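Local coordinates for protein phytochrome Response Regulator RcpA (Tolypothrix sp. PCC 7601, PDB 1K68) that probably relays a cyanobacterial phytochrome signal as a homodimeric CheY-like response regulator that is phosphorylated on an aspartate and binds magnesium, at residues A[20-25]-A[29-34]; A[12-17]-A[119-124]. All coordinates share one frame; numbering follows the deposited sequence.

Helix 12-23 takes part in both contacts. Interaction 2 packs its first turns against helix 118-135, and interaction 1 packs its last turn against the edge strand it leads into; the two centres lie 11 Å apart. F122 joins them: its CE1 lies 3.4 Å from A21 N and its CZ 3.5 Å from N24 ND2, both packing contacts. On the strand side, T33 CG2 meets I15 CD1 at 4.1 Å. Interaction 2 is near the phosphorylation site, where D10, phosphorylated D62 and N64 form the magnesium site: the D14 side chain is about 7 Å from the ion.

Interaction 1. Residues A[20-25]-A[29-34]; sequences EALANS and HEVVTV
L22 and S25, at the C-terminal end of helix 12-23, face H29 and V31 of 29-34, with the chain turning back between them so that L22 CA and V31 CA stand 8.1 Å apart. The contact has two patches, one apolar and one around the imidazole of H29. In the first, L22 and V31 cross at about a right angle and meet through one methyl each, L22 CD1 lying 4.0 Å from V31 CG2. With V31 CG1 anti to the backbone N (chi1 -173°), the other methyl, CG2, is left beside that N and is the branch turned to the helix. L22 reaches out with CG beside its own backbone N, and CD1 extends the chain.

The second patch lies where the helix ends. S25 comes obliquely at the H29 ring, its OG 3.4 Å from CD2 and its CB 3.7 Å from NE2, so the hydroxyl sits by a ring carbon and the imidazole takes its hydrogen bond elsewhere: H29 NE2 pairs with E129 OE1 on helix 118-135. S25 OG bonds to V27 O in the intervening turn and also lies 3.0 Å from L22 O, so one proton has two carbonyls within reach. S25 N also reaches the L22 carbonyl, by a weak bond, at the end of the helix. K126 NZ, from helix 118-135, binds the carbonyls of A21 and N24, a positive charge that would be well placed at a helix C-terminus.

A helix returning its chain to a strand parallel to the one before it defines a beta-alpha-beta crossover; here strand 4-8, helix 12-23 and edge strand 30-34 form the first such unit of the CheY-like receiver fold.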
ATOM      1  N   GLU A  20       1.742  -5.344   2.143  1.00 37.26           N
ATOM      2  CA  GLU A  20       2.811  -4.858   1.271  1.00 40.87           C
ATOM      3  C   GLU A  20       4.170  -4.989   1.942  1.00 40.95           C
ATOM      4  O   GLU A  20       5.156  -5.380   1.310  1.00 41.76           O
ATOM      5  CB  GLU A  20       2.585  -3.392   0.906  1.00 43.76           C
ATOM      6  CG  GLU A  20       1.368  -3.158   0.047  1.00 49.42           C
ATOM      7  CD  GLU A  20       1.413  -3.980  -1.212  1.00 53.25           C
ATOM      8  OE1 GLU A  20       2.431  -3.884  -1.930  1.00 56.14           O
ATOM      9  OE2 GLU A  20       0.442  -4.722  -1.479  1.00 54.55           O
ATOM     10  N   ALA A  21       4.219  -4.652   3.224  1.00 40.29           N
ATOM     11  CA  ALA A  21       5.462  -4.732   3.971  1.00 41.43           C
ATOM     12  C   ALA A  21       5.915  -6.183   4.102  1.00 41.72           C
ATOM     13  O   ALA A  21       7.092  -6.491   3.917  1.00 42.25           O
ATOM     14  CB  ALA A  21       5.286  -4.103   5.343  1.00 38.68           C
ATOM     15  N   LEU A  22       4.982  -7.075   4.412  1.00 42.42           N
ATOM     16  CA  LEU A  22       5.312  -8.486   4.564  1.00 44.58           C
ATOM     17  C   LEU A  22       5.687  -9.123   3.232  1.00 47.11           C
ATOM     18  O   LEU A  22       6.410 -10.120   3.195  1.00 48.10           O
ATOM     19  CB  LEU A  22       4.132  -9.246   5.177  1.00 42.79           C
ATOM     20  CG  LEU A  22       3.729  -8.888   6.607  1.00 42.49           C
ATOM     21  CD1 LEU A  22       2.452  -9.623   6.977  1.00 39.86           C
ATOM     22  CD2 LEU A  22       4.856  -9.243   7.560  1.00 41.72           C
ATOM     23  N   ALA A  23       5.187  -8.547   2.141  1.00 50.65           N
ATOM     24  CA  ALA A  23       5.466  -9.063   0.804  1.00 53.21           C
ATOM     25  C   ALA A  23       6.905  -8.777   0.396  1.00 56.21           C
ATOM     26  O   ALA A  23       7.467  -9.481  -0.443  1.00 57.30           O
ATOM     27  CB  ALA A  23       4.504  -8.450  -0.212  1.00 51.83           C
ATOM     28  N   ASN A  24       7.499  -7.748   0.990  1.00 58.84           N
ATOM     29  CA  ASN A  24       8.875  -7.388   0.668  1.00 61.32           C
ATOM     30  C   ASN A  24       9.873  -8.055   1.601  1.00 61.96           C
ATOM     31  O   ASN A  24      10.933  -7.502   1.892  1.00 61.10           O
ATOM     32  CB  ASN A  24       9.056  -5.871   0.715  1.00 63.80           C
ATOM     33  CG  ASN A  24       8.315  -5.167  -0.402  1.00 66.10           C
ATOM     34  OD1 ASN A  24       8.491  -5.489  -1.578  1.00 67.20           O
ATOM     35  ND2 ASN A  24       7.481  -4.198  -0.040  1.00 68.25           N
ATOM     36  N   SER A  25       9.525  -9.250   2.062  1.00 62.64           N
ATOM     37  CA  SER A  25      10.389 -10.009   2.955  1.00 64.26           C
ATOM     38  C   SER A  25      11.478 -10.711   2.148  1.00 64.70           C
ATOM     39  O   SER A  25      11.339 -10.903   0.941  1.00 64.76           O
ATOM     40  CB  SER A  25       9.562 -11.041   3.726  1.00 64.87           C
ATOM     41  OG  SER A  25       8.792 -11.840   2.843  1.00 65.28           O
ATOM     42  N   HIS A  29       6.347 -15.600   2.461  1.00 53.18           N
ATOM     43  CA  HIS A  29       5.492 -16.086   3.543  1.00 49.74           C
ATOM     44  C   HIS A  29       4.065 -16.142   3.039  1.00 48.80           C
ATOM     45  O   HIS A  29       3.749 -15.597   1.986  1.00 49.97           O
ATOM     46  CB  HIS A  29       5.524 -15.133   4.742  1.00 48.30           C
ATOM     47  CG  HIS A  29       6.895 -14.814   5.235  1.00 45.22           C
ATOM     48  ND1 HIS A  29       7.787 -15.782   5.648  1.00 45.56           N
ATOM     49  CD2 HIS A  29       7.529 -13.629   5.407  1.00 44.13           C
ATOM     50  CE1 HIS A  29       8.905 -15.212   6.050  1.00 44.12           C
ATOM     51  NE2 HIS A  29       8.774 -13.899   5.914  1.00 44.81           N
ATOM     52  N   GLU A  30       3.197 -16.802   3.793  1.00 47.21           N
ATOM     53  CA  GLU A  30       1.795 -16.868   3.419  1.00 46.52           C
ATOM     54  C   GLU A  30       1.028 -16.007   4.407  1.00 44.74           C
ATOM     55  O   GLU A  30       1.128 -16.207   5.613  1.00 45.02           O
ATOM     56  CB  GLU A  30       1.272 -18.301   3.474  1.00 47.11           C
ATOM     57  CG  GLU A  30      -0.239 -18.371   3.400  1.00 50.06           C
ATOM     58  CD  GLU A  30      -0.770 -19.789   3.434  1.00 52.80           C
ATOM     59  OE1 GLU A  30      -0.355 -20.572   4.315  1.00 54.59           O
ATOM     60  OE2 GLU A  30      -1.617 -20.115   2.580  1.00 54.53           O
ATOM     61  N   VAL A  31       0.267 -15.047   3.898  1.00 41.95           N
ATOM     62  CA  VAL A  31      -0.495 -14.169   4.764  1.00 39.30           C
ATOM     63  C   VAL A  31      -1.985 -14.379   4.601  1.00 39.18           C
ATOM     64  O   VAL A  31      -2.537 -14.164   3.520  1.00 40.44           O
ATOM     65  CB  VAL A  31      -0.185 -12.689   4.472  1.00 40.66           C
ATOM     66  CG1 VAL A  31      -0.864 -11.800   5.506  1.00 36.94           C
ATOM     67  CG2 VAL A  31       1.322 -12.467   4.477  1.00 40.88           C
ATOM     68  N   VAL A  32      -2.636 -14.809   5.675  1.00 36.95           N
ATOM     69  CA  VAL A  32      -4.071 -15.018   5.658  1.00 37.08           C
ATOM     70  C   VAL A  32      -4.686 -13.949   6.536  1.00 37.49           C
ATOM     71  O   VAL A  32      -4.322 -13.797   7.700  1.00 38.05           O
ATOM     72  CB  VAL A  32      -4.438 -16.409   6.175  1.00 37.21           C
ATOM     73  CG1 VAL A  32      -5.943 -16.527   6.325  1.00 36.66           C
ATOM     74  CG2 VAL A  32      -3.931 -17.457   5.197  1.00 36.88           C
ATOM     75  N   THR A  33      -5.624 -13.206   5.968  1.00 37.62           N
ATOM     76  CA  THR A  33      -6.263 -12.107   6.667  1.00 36.79           C
ATOM     77  C   THR A  33      -7.756 -12.302   6.899  1.00 37.50           C
ATOM     78  O   THR A  33      -8.494 -12.587   5.958  1.00 36.20           O
ATOM     79  CB  THR A  33      -6.080 -10.795   5.859  1.00 37.23           C
ATOM     80  OG1 THR A  33      -4.691 -10.611   5.539  1.00 37.22           O
ATOM     81  CG2 THR A  33      -6.584  -9.592   6.646  1.00 34.71           C
ATOM     82  N   VAL A  34      -8.190 -12.175   8.153  1.00 35.57           N
ATOM     83  CA  VAL A  34      -9.612 -12.252   8.486  1.00 36.12           C
ATOM     84  C   VAL A  34      -9.912 -10.896   9.110  1.00 36.19           C
ATOM     85  O   VAL A  34      -9.030 -10.282   9.726  1.00 35.18           O
ATOM     86  CB  VAL A  34      -9.958 -13.384   9.481  1.00 36.47           C
ATOM     87  CG1 VAL A  34      -9.778 -14.732   8.807  1.00 36.57           C
ATOM     88  CG2 VAL A  34      -9.106 -13.273  10.727  1.00 36.94           C
TER

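Interaction 2. Residues A[12-17]-A[119-124]; sequences KADIRL and SQLFQI
L17 of helix 12-23 points its branched end at L121 and F122 of helix 118-135, and these three side chains make up the apolar part of the contact. The short helical segments come within 11.1 Å axis to axis and are inclined at -53°, with L17 and F122 closest in backbone, 6.7 Å between CA atoms. L17 CD2 reaches past the side chains to the other helix itself, 3.8 Å from F122 CA, and also lies 4.0 Å from L121 CG. CD1, the other methyl, rests near L121 CD2. With CG anti to the backbone N (chi1 -172°), L17 is carried outward across the gap between the helices. The F122 ring receives L17 obliquely, its CD1 lying 4.0 Å from L17 CD2, and the far part of the ring continues along helix 12-23 to E20 and A21.

In the doubly wound (beta/alpha)5 receiver fold these are the first and last helices, which flank the same face of the central parallel sheet. The contact therefore brings the two ends of the domain together, although 101 residues separate the segments.

D14 brings a carboxylate to the border of the contact. Its OD1 lies 4.2 Å from L121 CD2, a loose contact of a carboxylate oxygen with a methyl, whereas OD2 forms a salt bridge with K114, just beyond strand 110-113. At the N-terminal end of the same helix, N11 OD1 accepts a bond from D14 N.

The second subunit also packs here: its P81 lies on both L17 and F122, while R16 NH2 makes a salt bridge to D80 of the other subunit.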
ATOM      1  N   LYS A  12      -8.929  -1.705   5.961  1.00 39.90           N
ATOM      2  CA  LYS A  12      -8.404  -2.060   4.646  1.00 40.08           C
ATOM      3  C   LYS A  12      -7.116  -1.330   4.314  1.00 38.48           C
ATOM      4  O   LYS A  12      -6.241  -1.886   3.663  1.00 39.01           O
ATOM      5  CB  LYS A  12      -9.457  -1.809   3.562  1.00 42.34           C
ATOM      6  CG  LYS A  12     -10.556  -2.870   3.558  1.00 44.27           C
ATOM      7  CD  LYS A  12     -11.709  -2.543   2.624  1.00 46.97           C
ATOM      8  CE  LYS A  12     -12.802  -3.601   2.739  1.00 47.58           C
ATOM      9  NZ  LYS A  12     -13.958  -3.340   1.835  1.00 51.46           N
ATOM     10  N   ALA A  13      -6.989  -0.093   4.771  1.00 38.41           N
ATOM     11  CA  ALA A  13      -5.780   0.672   4.506  1.00 37.91           C
ATOM     12  C   ALA A  13      -4.594  -0.013   5.174  1.00 37.78           C
ATOM     13  O   ALA A  13      -3.555  -0.222   4.545  1.00 37.65           O
ATOM     14  CB  ALA A  13      -5.928   2.089   5.028  1.00 37.59           C
ATOM     15  N   ASP A  14      -4.752  -0.352   6.452  1.00 35.42           N
ATOM     16  CA  ASP A  14      -3.691  -1.014   7.197  1.00 35.15           C
ATOM     17  C   ASP A  14      -3.440  -2.406   6.636  1.00 33.96           C
ATOM     18  O   ASP A  14      -2.301  -2.856   6.555  1.00 31.82           O
ATOM     19  CB  ASP A  14      -4.053  -1.122   8.685  1.00 34.24           C
ATOM     20  CG  ASP A  14      -4.083   0.229   9.379  1.00 35.64           C
ATOM     21  OD1 ASP A  14      -3.447   1.179   8.876  1.00 37.49           O
ATOM     22  OD2 ASP A  14      -4.729   0.345  10.439  1.00 34.37           O
ATOM     23  N   ILE A  15      -4.513  -3.092   6.257  1.00 34.24           N
ATOM     24  CA  ILE A  15      -4.374  -4.424   5.702  1.00 34.79           C
ATOM     25  C   ILE A  15      -3.480  -4.337   4.481  1.00 34.43           C
ATOM     26  O   ILE A  15      -2.557  -5.138   4.317  1.00 34.94           O
ATOM     27  CB  ILE A  15      -5.742  -5.014   5.295  1.00 34.93           C
ATOM     28  CG1 ILE A  15      -6.554  -5.346   6.547  1.00 33.71           C
ATOM     29  CG2 ILE A  15      -5.537  -6.264   4.445  1.00 35.56           C
ATOM     30  CD1 ILE A  15      -7.973  -5.806   6.269  1.00 37.03           C
ATOM     31  N   ARG A  16      -3.749  -3.353   3.629  1.00 35.34           N
ATOM     32  CA  ARG A  16      -2.961  -3.178   2.418  1.00 35.07           C
ATOM     33  C   ARG A  16      -1.493  -2.975   2.756  1.00 34.40           C
ATOM     34  O   ARG A  16      -0.632  -3.721   2.283  1.00 35.18           O
ATOM     35  CB  ARG A  16      -3.459  -1.981   1.595  1.00 37.00           C
ATOM     36  CG  ARG A  16      -2.732  -1.838   0.263  1.00 37.04           C
ATOM     37  CD  ARG A  16      -3.238  -0.677  -0.595  1.00 39.68           C
ATOM     38  NE  ARG A  16      -2.573   0.593  -0.299  1.00 42.22           N
ATOM     39  CZ  ARG A  16      -3.066   1.535   0.503  1.00 45.00           C
ATOM     40  NH1 ARG A  16      -4.241   1.362   1.099  1.00 43.78           N
ATOM     41  NH2 ARG A  16      -2.383   2.655   0.707  1.00 45.96           N
ATOM     42  N   LEU A  17      -1.216  -1.972   3.582  1.00 32.54           N
ATOM     43  CA  LEU A  17       0.150  -1.647   3.972  1.00 31.02           C
ATOM     44  C   LEU A  17       0.867  -2.833   4.621  1.00 31.50           C
ATOM     45  O   LEU A  17       1.986  -3.184   4.240  1.00 30.72           O
ATOM     46  CB  LEU A  17       0.131  -0.441   4.912  1.00 29.73           C
ATOM     47  CG  LEU A  17       1.472   0.186   5.305  1.00 31.07           C
ATOM     48  CD1 LEU A  17       1.240   1.618   5.749  1.00 31.16           C
ATOM     49  CD2 LEU A  17       2.140  -0.628   6.405  1.00 31.03           C
ATOM     50  N   SER A 119       5.096   5.525   6.443  1.00 35.41           N
ATOM     51  CA  SER A 119       6.413   4.956   6.182  1.00 37.55           C
ATOM     52  C   SER A 119       7.012   4.352   7.451  1.00 36.90           C
ATOM     53  O   SER A 119       7.684   3.318   7.399  1.00 36.59           O
ATOM     54  CB  SER A 119       7.352   6.015   5.585  1.00 39.55           C
ATOM     55  OG  SER A 119       6.939   6.371   4.273  1.00 40.21           O
ATOM     56  N   GLN A 120       6.762   4.993   8.588  1.00 37.30           N
ATOM     57  CA  GLN A 120       7.263   4.481   9.861  1.00 38.26           C
ATOM     58  C   GLN A 120       6.588   3.145  10.153  1.00 34.74           C
ATOM     59  O   GLN A 120       7.243   2.169  10.509  1.00 32.83           O
ATOM     60  CB  GLN A 120       6.965   5.464  10.995  1.00 39.45           C
ATOM     61  CG  GLN A 120       8.061   6.496  11.238  1.00 45.82           C
ATOM     62  CD  GLN A 120       7.691   7.487  12.330  1.00 47.94           C
ATOM     63  OE1 GLN A 120       7.154   7.108  13.375  1.00 51.95           O
ATOM     64  NE2 GLN A 120       7.984   8.759  12.095  1.00 49.81           N
ATOM     65  N   LEU A 121       5.271   3.110   9.989  1.00 34.72           N
ATOM     66  CA  LEU A 121       4.511   1.888  10.229  1.00 33.72           C
ATOM     67  C   LEU A 121       5.019   0.798   9.293  1.00 34.31           C
ATOM     68  O   LEU A 121       5.175  -0.356   9.693  1.00 34.31           O
ATOM     69  CB  LEU A 121       3.025   2.140   9.986  1.00 33.52           C
ATOM     70  CG  LEU A 121       2.082   0.939  10.064  1.00 33.68           C
ATOM     71  CD1 LEU A 121       2.150   0.284  11.440  1.00 32.11           C
ATOM     72  CD2 LEU A 121       0.679   1.414   9.775  1.00 32.46           C
ATOM     73  N   PHE A 122       5.281   1.167   8.043  1.00 34.30           N
ATOM     74  CA  PHE A 122       5.785   0.204   7.077  1.00 34.00           C
ATOM     75  C   PHE A 122       7.082  -0.397   7.617  1.00 33.04           C
ATOM     76  O   PHE A 122       7.287  -1.603   7.559  1.00 30.92           O
ATOM     77  CB  PHE A 122       6.050   0.884   5.734  1.00 34.71           C
ATOM     78  CG  PHE A 122       6.320  -0.076   4.604  1.00 35.68           C
ATOM     79  CD1 PHE A 122       5.270  -0.603   3.858  1.00 37.58           C
ATOM     80  CD2 PHE A 122       7.620  -0.451   4.288  1.00 36.07           C
ATOM     81  CE1 PHE A 122       5.511  -1.486   2.805  1.00 38.84           C
ATOM     82  CE2 PHE A 122       7.878  -1.334   3.242  1.00 37.45           C
ATOM     83  CZ  PHE A 122       6.819  -1.854   2.498  1.00 38.19           C
ATOM     84  N   GLN A 123       7.952   0.448   8.163  1.00 34.63           N
ATOM     85  CA  GLN A 123       9.220  -0.035   8.696  1.00 35.80           C
ATOM     86  C   GLN A 123       9.023  -0.858   9.965  1.00 34.75           C
ATOM     87  O   GLN A 123       9.813  -1.742  10.266  1.00 35.18           O
ATOM     88  CB  GLN A 123      10.169   1.134   8.950  1.00 38.93           C
ATOM     89  CG  GLN A 123      10.664   1.797   7.663  1.00 44.39           C
ATOM     90  CD  GLN A 123      11.314   0.800   6.709  1.00 47.60           C
ATOM     91  OE1 GLN A 123      12.211   0.048   7.097  1.00 48.06           O
ATOM     92  NE2 GLN A 123      10.863   0.790   5.457  1.00 46.81           N
ATOM     93  N   ILE A 124       7.963  -0.574  10.706  1.00 32.62           N
ATOM     94  CA  ILE A 124       7.678  -1.336  11.909  1.00 31.68           C
ATOM     95  C   ILE A 124       7.271  -2.751  11.507  1.00 31.71           C
ATOM     96  O   ILE A 124       7.725  -3.730  12.098  1.00 32.22           O
ATOM     97  CB  ILE A 124       6.545  -0.676  12.724  1.00 32.96           C
ATOM     98  CG1 ILE A 124       7.123   0.444  13.591  1.00 32.59           C
ATOM     99  CG2 ILE A 124       5.825  -1.706  13.570  1.00 33.52           C
ATOM    100  CD1 ILE A 124       6.103   1.151  14.434  1.00 32.93           C
TER